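Local coordinates for haloacid dehalogenase domain protein hydrolase (Planctomyces limnophilus, PDB 4OVY), which binds calcium and is probably a metal-dependent hydrolase of the haloacid dehalogenase superfamily, perhaps a phosphatase, at residues A[170-173]-A[174-178]; A[138-141]-A[142-145]; A[59-62]-A[63-67]; A[99-102]-A[103-106]. All coordinates share one frame; numbering follows the deposited sequence.

Contact 1: A[170-173]-A[174-178]; sequences PWAK and EVYGI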
loop_
_atom_site.group_PDB
_atom_site.type_symbol
_atom_site.label_atom_id
_atom_site.label_comp_id
_atom_site.label_asym_id
_atom_site.label_seq_id
_atom_site.Cartn_x
_atom_site.Cartn_y
_atom_site.Cartn_z
ATOM N N PRO A 170 7.980 7.300 -10.487
ATOM C CA PRO A 170 8.497 8.637 -10.767
ATOM C C PRO A 170 7.630 9.501 -11.700
ATOM O O PRO A 170 7.694 10.726 -11.609
ATOM C CB PRO A 170 9.863 8.362 -11.407
ATOM C CG PRO A 170 10.256 7.016 -10.899
ATOM C CD PRO A 170 8.974 6.252 -10.790
ATOM N N TRP A 171 6.836 8.877 -12.567
ATOM C CA TRP A 171 6.107 9.602 -13.617
ATOM C C TRP A 171 4.591 9.348 -13.663
ATOM O O TRP A 171 3.871 10.051 -14.385
ATOM C CB TRP A 171 6.728 9.282 -14.983
ATOM C CG TRP A 171 6.849 7.815 -15.259
ATOM C CD1 TRP A 171 7.913 7.007 -14.961
ATOM C CD2 TRP A 171 5.871 6.979 -15.869
ATOM N NE1 TRP A 171 7.655 5.715 -15.350
ATOM C CE2 TRP A 171 6.406 5.667 -15.909
ATOM C CE3 TRP A 171 4.591 7.201 -16.382
ATOM C CZ2 TRP A 171 5.706 4.591 -16.451
ATOM C CZ3 TRP A 171 3.895 6.128 -16.922
ATOM C CH2 TRP A 171 4.453 4.841 -16.952
ATOM N N ALA A 172 4.101 8.370 -12.903
ATOM C CA ALA A 172 2.691 7.950 -13.012
ATOM C C ALA A 172 1.697 9.040 -12.595
ATOM O O ALA A 172 0.576 9.106 -13.126
ATOM C CB ALA A 172 2.446 6.666 -12.213
ATOM N N LYS A 173 2.091 9.898 -11.654
ATOM C CA LYS A 173 1.196 10.963 -11.213
ATOM C C LYS A 173 1.015 11.983 -12.321
ATOM O O LYS A 173 -0.119 12.341 -12.639
ATOM C CB LYS A 173 1.689 11.647 -9.947
ATOM C CG LYS A 173 0.595 12.436 -9.242
ATOM C CD LYS A 173 1.179 13.264 -8.111
ATOM C CE LYS A 173 1.652 14.625 -8.597
ATOM N NZ LYS A 173 0.560 15.632 -8.494
ATOM N N GLU A 174 2.118 12.440 -12.913
ATOM C CA GLU A 174 2.042 13.403 -14.017
ATOM C C GLU A 174 1.291 12.838 -15.221
ATOM O O GLU A 174 0.492 13.535 -15.845
ATOM C CB GLU A 174 3.438 13.832 -14.468
ATOM C CG GLU A 174 3.441 14.906 -15.556
ATOM C CD GLU A 174 4.711 14.918 -16.404
ATOM O OE1 GLU A 174 5.765 14.414 -15.943
ATOM O OE2 GLU A 174 4.657 15.436 -17.545
ATOM N N VAL A 175 1.566 11.581 -15.553
ATOM C CA VAL A 175 1.099 10.998 -16.810
ATOM C C VAL A 175 -0.319 10.448 -16.701
ATOM O O VAL A 175 -1.143 10.700 -17.582
ATOM C CB VAL A 175 2.076 9.906 -17.306
ATOM C CG1 VAL A 175 1.521 9.179 -18.522
ATOM C CG2 VAL A 175 3.433 10.528 -17.631
ATOM N N TYR A 176 -0.594 9.707 -15.628
ATOM C CA TYR A 176 -1.893 9.046 -15.428
ATOM C C TYR A 176 -2.773 9.692 -14.364
ATOM O O TYR A 176 -3.946 9.326 -14.235
ATOM C CB TYR A 176 -1.687 7.578 -15.006
ATOM C CG TYR A 176 -0.999 6.695 -16.018
ATOM C CD1 TYR A 176 -1.372 6.704 -17.359
ATOM C CD2 TYR A 176 0.003 5.807 -15.624
ATOM C CE1 TYR A 176 -0.754 5.872 -18.280
ATOM C CE2 TYR A 176 0.628 4.973 -16.541
ATOM C CZ TYR A 176 0.247 5.007 -17.865
ATOM O OH TYR A 176 0.855 4.181 -18.777
ATOM N N GLY A 177 -2.217 10.612 -13.578
ATOM C CA GLY A 177 -2.937 11.168 -12.434
ATOM C C GLY A 177 -3.001 10.213 -11.257
ATOM O O GLY A 177 -3.851 10.359 -10.388
ATOM N N ILE A 178 -2.093 9.239 -11.217
ATOM C CA ILE A 178 -2.103 8.226 -10.179
ATOM C C ILE A 178 -0.893 8.428 -9.272
ATOM O O ILE A 178 0.255 8.290 -9.730
ATOM C CB ILE A 178 -2.093 6.815 -10.798
ATOM C CG1 ILE A 178 -3.366 6.612 -11.629
ATOM C CG2 ILE A 178 -1.973 5.758 -9.706
ATOM C CD1 ILE A 178 -3.394 5.328 -12.435
HETATM O O HOH W 1 4.857 12.339 -11.846
#
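Trp171, at the N-cap of the short helix 172-176, lies side by side with Tyr176 five residues on, and their meeting gives this helix a densely filled inner face. Tyr176 CE2 comes to 3.5 Å from Trp171 CZ3, with the ring planes inclined at 55°, so the pair is neither stacked nor edge-to-face. Val175 CG2 meets the same six-membered ring at its edge, 3.7 Å from the adjacent Trp171 CE3. With CG set between the backbone N and the carbonyl carbon (chi1 53°), the indole is carried forward alongside Val175 and Tyr176, while its NE1 is held by Phe167 O. With an alanine in place of Tyr176, the CZ3 corner of Trp171 would probably lose its packing neighbour and Asn43 OD1 its weak hydrogen-bond partner.

Lys173 and Glu174 make up the exposed side. Glu174 is extended beyond CG; Lys173 bends near its end and packs against Ser35 of the second subunit. A water spans from Pro170 O to Glu174 N, 2.9 Å from the latter. Backbone closure is more compact: Ala172 O receives Tyr176 N at 2.8 Å and Ile178 N at 3.3 Å, from opposite faces of its carbonyl plane. Between these two donors sits Gly177, whose positive phi turns the chain out of the helix, and its N adds a weak bond to Lys173 O. A glycine-terminated helix of this kind here forms part of the connection between the parallel neighbours 156-161 and 183-195, a beta-alpha-beta crossover of the Rossmann-like HAD core.

Contact 2: A[138-141]-A[142-145]; sequences CVYQ and PMLE. With EDO (1,2-ethanediol), chain F.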
loop_
_atom_site.group_PDB
_atom_site.type_symbol
_atom_site.label_atom_id
_atom_site.label_comp_id
_atom_site.label_asym_id
_atom_site.label_seq_id
_atom_site.Cartn_x
_atom_site.Cartn_y
_atom_site.Cartn_z
ATOM N N CYS A 138 3.471 7.431 -25.263
ATOM C CA CYS A 138 2.877 6.270 -25.910
ATOM C C CYS A 138 1.820 5.636 -25.002
ATOM O O CYS A 138 1.665 4.414 -24.936
ATOM C CB CYS A 138 3.974 5.285 -26.319
ATOM S SG CYS A 138 5.193 6.036 -27.436
ATOM N N VAL A 139 1.085 6.505 -24.314
ATOM C CA VAL A 139 -0.019 6.114 -23.453
ATOM C C VAL A 139 -1.299 6.227 -24.273
ATOM O O VAL A 139 -1.333 6.931 -25.290
ATOM C CB VAL A 139 -0.102 6.984 -22.179
ATOM C CG1 VAL A 139 1.153 6.806 -21.327
ATOM C CG2 VAL A 139 -0.308 8.458 -22.512
ATOM N N TYR A 140 -2.339 5.521 -23.843
ATOM C CA TYR A 140 -3.591 5.468 -24.589
ATOM C C TYR A 140 -4.545 6.572 -24.157
ATOM O O TYR A 140 -5.020 6.591 -23.023
ATOM C CB TYR A 140 -4.251 4.102 -24.438
ATOM C CG TYR A 140 -3.356 2.942 -24.821
ATOM C CD1 TYR A 140 -2.507 3.014 -25.925
ATOM C CD2 TYR A 140 -3.362 1.769 -24.079
ATOM C CE1 TYR A 140 -1.696 1.953 -26.275
ATOM C CE2 TYR A 140 -2.556 0.699 -24.424
ATOM C CZ TYR A 140 -1.721 0.794 -25.513
ATOM O OH TYR A 140 -0.912 -0.266 -25.852
ATOM N N GLN A 141 -4.813 7.490 -25.080
ATOM C CA GLN A 141 -5.682 8.624 -24.825
ATOM C C GLN A 141 -7.072 8.191 -24.332
ATOM O O GLN A 141 -7.607 8.799 -23.401
ATOM C CB GLN A 141 -5.785 9.500 -26.084
ATOM C CG GLN A 141 -6.814 10.617 -26.014
ATOM C CD GLN A 141 -6.495 11.669 -24.963
ATOM O OE1 GLN A 141 -5.330 11.966 -24.683
ATOM N NE2 GLN A 141 -7.534 12.256 -24.392
ATOM N N PRO A 142 -7.656 7.133 -24.932
ATOM C CA PRO A 142 -8.941 6.673 -24.404
ATOM C C PRO A 142 -8.873 6.201 -22.948
ATOM O O PRO A 142 -9.842 6.356 -22.204
ATOM C CB PRO A 142 -9.320 5.523 -25.346
ATOM C CG PRO A 142 -8.599 5.829 -26.611
ATOM C CD PRO A 142 -7.297 6.423 -26.167
HETATM N N MSE A 143 -7.738 5.653 -22.529
HETATM C CA MSE A 143 -7.589 5.213 -21.143
HETATM C C MSE A 143 -7.369 6.397 -20.234
HETATM O O MSE A 143 -7.812 6.384 -19.095
HETATM C CB MSE A 143 -6.468 4.178 -20.998
HETATM C CG MSE A 143 -6.746 2.925 -21.828
HETATM SE SE MSE A 143 -8.361 1.959 -21.214
HETATM C CE MSE A 143 -7.583 1.242 -19.555
ATOM N N LEU A 144 -6.694 7.437 -20.713
ATOM C CA LEU A 144 -6.588 8.675 -19.933
ATOM C C LEU A 144 -7.979 9.262 -19.662
ATOM O O LEU A 144 -8.268 9.735 -18.560
ATOM C CB LEU A 144 -5.734 9.709 -20.652
ATOM C CG LEU A 144 -4.274 9.363 -20.951
ATOM C CD1 LEU A 144 -3.598 10.582 -21.568
ATOM C CD2 LEU A 144 -3.548 8.899 -19.700
ATOM N N GLU A 145 -8.831 9.230 -20.676
ATOM C CA GLU A 145 -10.222 9.660 -20.525
ATOM C C GLU A 145 -10.972 8.798 -19.511
ATOM O O GLU A 145 -11.710 9.318 -18.677
ATOM C CB GLU A 145 -10.939 9.640 -21.874
ATOM C CG GLU A 145 -10.425 10.702 -22.827
ATOM C CD GLU A 145 -10.921 10.532 -24.245
ATOM O OE1 GLU A 145 -11.850 9.716 -24.472
ATOM O OE2 GLU A 145 -10.379 11.227 -25.134
HETATM C C1 EDO F . -7.744 13.632 -19.569
HETATM O O1 EDO F . -9.159 13.733 -19.740
HETATM C C2 EDO F . -7.112 13.230 -20.891
HETATM O O2 EDO F . -7.466 14.187 -21.899
#
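Val139 and Leu144 form a hydrophobic staple at the N-terminus of helix 141-152: the residue before the N-cap touches the fourth residue inside the helix, Val139 CG2 lying 4.0 Å from Leu144 CD1. Tyr140, at the N-cap, contributes its backbone carbonyl, which accepts Leu144 N at 3.0 Å and, weakly, Met143 N. Pro142 has no N-H to offer and sits in the first turn, where none is needed. The side chain of Tyr140 runs away from the helix to a hydrogen bond between its OH and Glu265, but its CB still packs 3.8 Å from CG of Met143, a selenomethionine. The side chain of Tyr140 lies about 6 Å from that of Glu50, a calcium ligand in a structure of this protein, though no such ion is bound to this chain here.

On the outer side, Gln141 and Glu145 are joined one turn apart. Gln141 has CG anti to the backbone N and then bends at chi2 (65°), which carries the amide back over the helix. NE2 donates to Glu145 OE2 at 3.1 Å, almost straight at 175°, on the anti side of a carboxylate that Ser6 OG also grips. The same Gln141 NE2 makes a second hydrogen bond, 3.2 Å to O2 of a 1,2-ethanediol molecule probably left from crystallisation.

Contact 3: A[59-62]-A[63-67]; sequences FALD and RVRLL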
loop_
_atom_site.group_PDB
_atom_site.type_symbol
_atom_site.label_atom_id
_atom_site.label_comp_id
_atom_site.label_asym_id
_atom_site.label_seq_id
_atom_site.Cartn_x
_atom_site.Cartn_y
_atom_site.Cartn_z
ATOM N N PHE A 59 14.558 -0.184 -20.674
ATOM C CA PHE A 59 15.366 0.497 -19.654
ATOM C C PHE A 59 16.493 -0.411 -19.159
ATOM O O PHE A 59 17.658 -0.010 -19.145
ATOM C CB PHE A 59 14.452 0.949 -18.501
ATOM C CG PHE A 59 15.168 1.336 -17.237
ATOM C CD1 PHE A 59 15.745 2.594 -17.102
ATOM C CD2 PHE A 59 15.206 0.467 -16.153
ATOM C CE1 PHE A 59 16.375 2.967 -15.925
ATOM C CE2 PHE A 59 15.841 0.830 -14.976
ATOM C CZ PHE A 59 16.430 2.079 -14.859
ATOM N N ALA A 60 16.142 -1.639 -18.785
ATOM C CA ALA A 60 17.127 -2.604 -18.279
ATOM C C ALA A 60 18.227 -2.875 -19.309
ATOM O O ALA A 60 19.404 -2.976 -18.957
ATOM C CB ALA A 60 16.439 -3.900 -17.872
ATOM N N LEU A 61 17.840 -2.978 -20.578
ATOM C CA LEU A 61 18.792 -3.137 -21.679
ATOM C C LEU A 61 19.812 -1.998 -21.736
ATOM O O LEU A 61 21.024 -2.239 -21.855
ATOM C CB LEU A 61 18.054 -3.255 -23.026
ATOM C CG LEU A 61 17.747 -4.679 -23.513
ATOM C CD1 LEU A 61 17.089 -5.550 -22.449
ATOM C CD2 LEU A 61 16.905 -4.651 -24.783
ATOM N N ASP A 62 19.331 -0.761 -21.654
ATOM C CA ASP A 62 20.231 0.399 -21.688
ATOM C C ASP A 62 21.141 0.425 -20.466
ATOM O O ASP A 62 22.343 0.724 -20.574
ATOM C CB ASP A 62 19.446 1.710 -21.798
ATOM C CG ASP A 62 18.888 1.947 -23.193
ATOM O OD1 ASP A 62 19.277 1.214 -24.132
ATOM O OD2 ASP A 62 18.061 2.876 -23.353
ATOM N N ARG A 63 20.583 0.087 -19.309
ATOM C CA ARG A 63 21.370 0.049 -18.074
ATOM C C ARG A 63 22.472 -1.012 -18.136
ATOM O O ARG A 63 23.607 -0.735 -17.772
ATOM C CB ARG A 63 20.467 -0.177 -16.865
ATOM C CG ARG A 63 19.489 0.965 -16.600
ATOM C CD ARG A 63 20.183 2.275 -16.277
ATOM N NE ARG A 63 21.013 2.171 -15.081
ATOM C CZ ARG A 63 21.982 3.018 -14.757
ATOM N NH1 ARG A 63 22.284 4.054 -15.537
ATOM N NH2 ARG A 63 22.663 2.815 -13.639
ATOM N N VAL A 64 22.140 -2.212 -18.606
ATOM C CA VAL A 64 23.134 -3.287 -18.759
ATOM C C VAL A 64 24.241 -2.852 -19.722
ATOM O O VAL A 64 25.429 -3.015 -19.434
ATOM C CB VAL A 64 22.479 -4.610 -19.221
ATOM C CG1 VAL A 64 23.517 -5.616 -19.717
ATOM C CG2 VAL A 64 21.664 -5.212 -18.087
ATOM N N ARG A 65 23.851 -2.275 -20.852
ATOM C CA ARG A 65 24.830 -1.779 -21.822
ATOM C C ARG A 65 25.770 -0.741 -21.217
ATOM O O ARG A 65 26.971 -0.774 -21.469
ATOM C CB ARG A 65 24.131 -1.214 -23.056
ATOM C CG ARG A 65 23.529 -2.303 -23.921
ATOM C CD ARG A 65 23.070 -1.783 -25.267
ATOM N NE ARG A 65 22.167 -2.739 -25.900
ATOM C CZ ARG A 65 20.838 -2.631 -25.951
ATOM N NH1 ARG A 65 20.205 -1.585 -25.416
ATOM N NH2 ARG A 65 20.134 -3.580 -26.557
ATOM N N LEU A 66 25.224 0.168 -20.416
ATOM C CA LEU A 66 26.022 1.210 -19.774
ATOM C C LEU A 66 26.998 0.606 -18.756
ATOM O O LEU A 66 28.139 1.064 -18.628
ATOM C CB LEU A 66 25.104 2.227 -19.086
ATOM C CG LEU A 66 25.754 3.474 -18.485
ATOM C CD1 LEU A 66 26.396 4.325 -19.574
ATOM C CD2 LEU A 66 24.725 4.286 -17.709
ATOM N N LEU A 67 26.552 -0.430 -18.053
ATOM C CA LEU A 67 27.353 -1.055 -16.994
ATOM C C LEU A 67 28.332 -2.129 -17.485
ATOM O O LEU A 67 29.228 -2.529 -16.740
ATOM C CB LEU A 67 26.424 -1.674 -15.948
ATOM C CG LEU A 67 25.560 -0.677 -15.180
ATOM C CD1 LEU A 67 24.442 -1.409 -14.450
ATOM C CD2 LEU A 67 26.402 0.154 -14.223
#
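Arg63 lays its CG over one face of the Phe59 ring, a CH-pi contact 3.8 Å from CG to the ring centroid and 16° off the normal. Its guanidinium is turned nearly parallel to the ring, planes 19° apart, but the contact is made by the aliphatic part of the chain. CG anti to the carbonyl carbon (chi1 -65°) and a bend at chi2 lay CG and CD on the ring, CD standing 3.9 Å from Phe59 CE1; the bend at chi3 then turns NE. Along the neighbouring flank of helix 55-67, Arg65 NH1 forms a salt bridge with Asp62 OD1 at 3.2 Å, the oxygen lying at the edge of the guanidinium. That guanidinium also lies against Leu61, NH1 3.6 Å from Leu61 CB.

The second shell fixes these groups from helix 112-125 and beyond. Trp122 meets the Phe59 ring edge-to-face and gives its NE1 to Asp62 OD2, while His107 NE2 is bonded to Arg63 NE. Were Phe59 an alanine, Arg63 CG and CD would probably lose the face they rest on and be free to shift, and Trp122 would be left without its edge-to-face mate. Arg63 thus divides its labour, methylenes on the ring and NE on His107, which probably lowers the cost of placing its charge beside a buried ring.

Contact 4: A[99-102]-A[103-106]; sequences LTEL and TMAT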
loop_
_atom_site.group_PDB
_atom_site.type_symbol
_atom_site.label_atom_id
_atom_site.label_comp_id
_atom_site.label_asym_id
_atom_site.label_seq_id
_atom_site.Cartn_x
_atom_site.Cartn_y
_atom_site.Cartn_z
ATOM N N LEU A 99 12.472 -9.872 -15.077
ATOM C CA LEU A 99 12.641 -8.431 -15.245
ATOM C C LEU A 99 13.018 -7.722 -13.933
ATOM O O LEU A 99 13.927 -6.886 -13.906
ATOM C CB LEU A 99 11.356 -7.837 -15.832
ATOM C CG LEU A 99 11.270 -6.317 -15.961
ATOM C CD1 LEU A 99 12.354 -5.802 -16.893
ATOM C CD2 LEU A 99 9.882 -5.924 -16.459
ATOM N N THR A 100 12.332 -8.055 -12.845
ATOM C CA THR A 100 12.661 -7.459 -11.561
ATOM C C THR A 100 14.006 -7.999 -11.036
ATOM O O THR A 100 14.782 -7.236 -10.477
ATOM C CB THR A 100 11.501 -7.582 -10.546
ATOM O OG1 THR A 100 10.473 -6.654 -10.913
ATOM C CG2 THR A 100 11.938 -7.240 -9.129
ATOM N N GLU A 101 14.304 -9.281 -11.255
ATOM C CA GLU A 101 15.623 -9.814 -10.890
ATOM C C GLU A 101 16.767 -9.117 -11.638
ATOM O O GLU A 101 17.820 -8.852 -11.058
ATOM C CB GLU A 101 15.697 -11.326 -11.114
ATOM C CG GLU A 101 14.879 -12.112 -10.104
ATOM C CD GLU A 101 14.835 -13.602 -10.386
ATOM O OE1 GLU A 101 14.867 -14.012 -11.564
ATOM O OE2 GLU A 101 14.745 -14.368 -9.413
ATOM N N LEU A 102 16.560 -8.832 -12.922
ATOM C CA LEU A 102 17.567 -8.149 -13.725
ATOM C C LEU A 102 17.782 -6.727 -13.200
ATOM O O LEU A 102 18.921 -6.268 -13.071
ATOM C CB LEU A 102 17.153 -8.134 -15.198
ATOM C CG LEU A 102 18.043 -7.397 -16.194
ATOM C CD1 LEU A 102 19.456 -7.953 -16.164
ATOM C CD2 LEU A 102 17.462 -7.491 -17.598
ATOM N N THR A 103 16.686 -6.044 -12.880
ATOM C CA THR A 103 16.762 -4.695 -12.338
ATOM C C THR A 103 17.391 -4.710 -10.938
ATOM O O THR A 103 18.211 -3.850 -10.608
ATOM C CB THR A 103 15.361 -4.047 -12.298
ATOM O OG1 THR A 103 14.766 -4.117 -13.603
ATOM C CG2 THR A 103 15.449 -2.604 -11.862
HETATM N N MSE A 104 17.015 -5.709 -10.138
HETATM C CA MSE A 104 17.555 -5.917 -8.793
HETATM C C MSE A 104 19.053 -6.073 -8.829
HETATM O O MSE A 104 19.762 -5.434 -8.053
HETATM C CB MSE A 104 16.922 -7.181 -8.198
HETATM C CG MSE A 104 17.480 -7.624 -6.850
HETATM SE SE MSE A 104 16.963 -9.498 -6.512
HETATM C CE MSE A 104 18.198 -10.400 -7.764
ATOM N N ALA A 105 19.549 -6.921 -9.730
ATOM C CA ALA A 105 20.978 -7.235 -9.779
ATOM C C ALA A 105 21.840 -6.056 -10.237
ATOM O O ALA A 105 23.036 -6.034 -9.967
ATOM C CB ALA A 105 21.227 -8.441 -10.678
ATOM N N THR A 106 21.232 -5.089 -10.924
ATOM C CA THR A 106 21.967 -3.987 -11.536
ATOM C C THR A 106 21.831 -2.664 -10.790
ATOM O O THR A 106 22.485 -1.692 -11.159
ATOM C CB THR A 106 21.543 -3.783 -13.008
ATOM O OG1 THR A 106 20.115 -3.692 -13.110
ATOM C CG2 THR A 106 22.033 -4.950 -13.860
#
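Thr103 meets Leu99 one helical turn back, and its side chain can be followed from the root. CB stands 3.6 Å from Leu99 O, over the backbone of helix 95-106. Beyond it, OG1 lies anti to the carbonyl carbon (chi1 -54°), which aims the hydroxyl along the helix at the same oxygen. OG1 donates to Leu99 O at 2.9 Å, and Thr103 N does so at 3.1 Å from the other face of the carbonyl plane. One acceptor is therefore gripped by two donors of a single residue. Outside the helix, the NE2 of Gln56 is hydrogen-bonded to this OG1, tying the turn to helix 55-67.

Three residues on, Thr106 repeats the theme less definitely: its OG1 has Leu102 O at 2.8 Å and Thr103 O at 3.1 Å, and its one proton may go to either. On another flank Met104, a selenomethionine, bends at chi3 (74°) and returns its CE to 3.7 Å from Glu101 O, while Glu101 OE2 turns to a salt bridge with Lys97. The buried Thr103 OG1 gives its proton to Leu99 O and takes a hydrogen bond from Gln56 NE2, so it is both donor and acceptor within the packing between helices 95-106 and 55-67.

Overall arrangement
Along the chain the order is contact 3, contact 4, contact 2, contact 1, each closing before the next opens. They form two pairs. Contacts 3 and 4, with centres 11 Å apart, lie on helices 55-67 and 95-106, which touch through Ala60 and Val64 against Leu102. These helices are inserted between strands 38-41 and 156-161, as in the C1 cap of HAD enzymes. Contacts 1 and 2, 12 Å apart between centres, sit by helices 172-176 and 141-152, beside the central sheet, whose core strands run parallel; Val139 packs on Val175. Between the pairs, centres are 23 to 28 Å apart, consistent with a cap domain packed against a core that holds the calcium at Asp42, Asp44 and Asn234.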